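Local coordinates for Rik1-associated factor 1 (Schizosaccharomyces pombe, PDB 4O9D), which serves in the Clr4 methyltransferase complex, which ubiquitylates and methylates histone H3 to establish heterochromatin, at residues V360-L365 and P370-F375. Sequence-based numbering, arbitrary orientation.
With EDO (1,2-ethanediol), chain E.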
# COMPACT_ATOMS: atom_id res chain seq x y z
N VAL A 360 14.65 10.84 -0.89
CA VAL A 360 13.45 11.10 -0.11
C VAL A 360 13.43 12.59 0.21
O VAL A 360 14.34 13.09 0.87
CB VAL A 360 13.44 10.28 1.20
CG1 VAL A 360 12.23 10.67 2.06
CG2 VAL A 360 13.44 8.77 0.89
N LYS A 361 12.42 13.29 -0.29
CA LYS A 361 12.33 14.74 -0.14
C LYS A 361 11.24 15.08 0.87
O LYS A 361 10.21 14.38 0.93
CB LYS A 361 12.07 15.40 -1.50
CG LYS A 361 13.31 15.35 -2.42
CD LYS A 361 13.05 15.95 -3.79
CE LYS A 361 14.36 16.04 -4.59
NZ LYS A 361 15.32 16.99 -3.91
N VAL A 362 11.49 16.12 1.68
CA VAL A 362 10.55 16.55 2.71
C VAL A 362 9.97 17.92 2.29
O VAL A 362 10.74 18.80 1.88
CB VAL A 362 11.21 16.66 4.12
CG1 VAL A 362 10.19 17.09 5.18
CG2 VAL A 362 11.89 15.34 4.53
N TRP A 363 8.64 18.06 2.37
CA TRP A 363 7.94 19.25 1.90
C TRP A 363 6.98 19.83 2.94
O TRP A 363 6.33 19.07 3.66
CB TRP A 363 7.12 18.94 0.64
CG TRP A 363 7.79 18.07 -0.41
CD1 TRP A 363 7.80 16.71 -0.46
CD2 TRP A 363 8.52 18.53 -1.57
NE1 TRP A 363 8.49 16.28 -1.59
CE2 TRP A 363 8.94 17.38 -2.28
CE3 TRP A 363 8.84 19.81 -2.07
CZ2 TRP A 363 9.67 17.46 -3.46
CZ3 TRP A 363 9.58 19.89 -3.26
CH2 TRP A 363 9.99 18.71 -3.94
N ASP A 364 6.89 21.16 3.03
CA ASP A 364 5.84 21.82 3.82
C ASP A 364 4.98 22.70 2.90
O ASP A 364 5.43 23.74 2.43
CB ASP A 364 6.39 22.67 4.95
CG ASP A 364 5.31 23.10 5.93
OD1 ASP A 364 4.15 23.29 5.51
OD2 ASP A 364 5.62 23.20 7.14
N LEU A 365 3.76 22.26 2.64
CA LEU A 365 2.90 22.89 1.63
C LEU A 365 2.38 24.26 2.08
O LEU A 365 1.77 25.01 1.30
CB LEU A 365 1.74 21.96 1.27
CG LEU A 365 2.11 20.91 0.21
CD1 LEU A 365 2.35 21.61 -1.15
CD2 LEU A 365 3.32 20.10 0.61
N PRO A 370 7.80 25.00 -0.98
CA PRO A 370 7.50 23.91 -0.04
C PRO A 370 8.69 23.00 0.31
O PRO A 370 8.63 22.33 1.35
CB PRO A 370 6.40 23.11 -0.75
CG PRO A 370 6.60 23.37 -2.19
CD PRO A 370 7.11 24.81 -2.27
N PHE A 371 9.74 22.97 -0.52
CA PHE A 371 10.86 22.06 -0.22
C PHE A 371 11.60 22.41 1.08
O PHE A 371 11.99 23.56 1.30
CB PHE A 371 11.84 22.00 -1.39
CG PHE A 371 13.06 21.15 -1.12
CD1 PHE A 371 12.98 19.75 -1.12
CD2 PHE A 371 14.30 21.75 -0.91
CE1 PHE A 371 14.11 18.97 -0.92
CE2 PHE A 371 15.44 20.98 -0.69
CZ PHE A 371 15.35 19.59 -0.69
N ILE A 372 11.79 21.41 1.93
CA ILE A 372 12.40 21.61 3.23
C ILE A 372 13.83 21.09 3.14
O ILE A 372 14.79 21.84 3.34
CB ILE A 372 11.68 20.83 4.33
CG1 ILE A 372 10.23 21.32 4.47
CG2 ILE A 372 12.45 20.91 5.65
CD1 ILE A 372 10.09 22.79 4.84
N GLN A 373 13.96 19.81 2.82
CA GLN A 373 15.27 19.17 2.81
C GLN A 373 15.18 17.79 2.17
O GLN A 373 14.10 17.23 2.05
CB GLN A 373 15.76 19.02 4.24
CG GLN A 373 14.97 17.98 5.04
CD GLN A 373 15.59 17.66 6.38
OE1 GLN A 373 16.01 18.55 7.11
NE2 GLN A 373 15.65 16.38 6.71
N ASN A 374 16.32 17.30 1.70
CA ASN A 374 16.47 15.91 1.31
C ASN A 374 16.67 15.13 2.60
O ASN A 374 17.55 15.45 3.39
CB ASN A 374 17.65 15.72 0.36
CG ASN A 374 17.39 16.31 -1.03
OD1 ASN A 374 16.26 16.63 -1.37
ND2 ASN A 374 18.44 16.43 -1.84
N PHE A 375 15.83 14.12 2.84
CA PHE A 375 15.94 13.31 4.05
C PHE A 375 17.06 12.31 3.92
O PHE A 375 17.86 12.13 4.83
CB PHE A 375 14.64 12.54 4.34
CG PHE A 375 14.73 11.66 5.55
CD1 PHE A 375 14.77 12.20 6.82
CD2 PHE A 375 14.79 10.27 5.41
CE1 PHE A 375 14.87 11.37 7.94
CE2 PHE A 375 14.89 9.43 6.54
CZ PHE A 375 14.94 9.98 7.79
C1 EDO E . 18.94 19.01 0.49
O1 EDO E . 18.58 18.94 1.87
C2 EDO E . 19.13 20.47 0.05
O2 EDO E . 18.96 20.53 -1.36
O HOH W 1 18.26 16.90 -4.55
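Phe371 turns a ring edge to one face of Trp363. In this edge-to-face stack the Phe371 ring and the six-membered ring of Trp363 have their centroids 5.6 Å apart and their planes at 68°. Phe371 CD1 lies over the Trp363 face, offset toward its rim. The backbone of Pro370 comes to the Trp363 edge. Trp363 NE1 bonds to Thr353 OG1 on the next strand inward. The Phe371 ring has Gln373 N over the centre of one face and the ethanediol at its edge. The ring leans along the strand toward Lys361 because chi1 (176°) sets CG opposite the backbone N. Phe371 CE1 is 3.8 Å from Lys361 NZ. Lys361 NZ donates to Asn374 OD1 at 2.7 Å, tilted 16° from the carbonyl plane. A water accepts from both Lys361 NZ and Asn374 ND2. OD1 is thus held directly and ND2 through the water. With an alanine at Lys361, Asn374 OD1 would probably lose this donor and its amide would be freer to turn. The two strands form the outer hairpin of a WD-repeat blade in the beta-propeller domain; strand 371-377 is the blade's outermost. The pairing holds a classic beta bulge: two residues, Ile372 and Gln373, sit against the single Val362. Val362 N donates to Gln373 O at 2.9 Å. Val362 O accepts from Ile372 N at 2.8 Å. On the side away from the aromatic pair, Val362 CG2 packs 3.9 Å from Phe375 CB. Near the turn, Asp364 N donates to Pro370 O at 2.7 Å. Asp364 CB meets Ile372 CD1, while its carboxylate forms a salt bridge with Arg366.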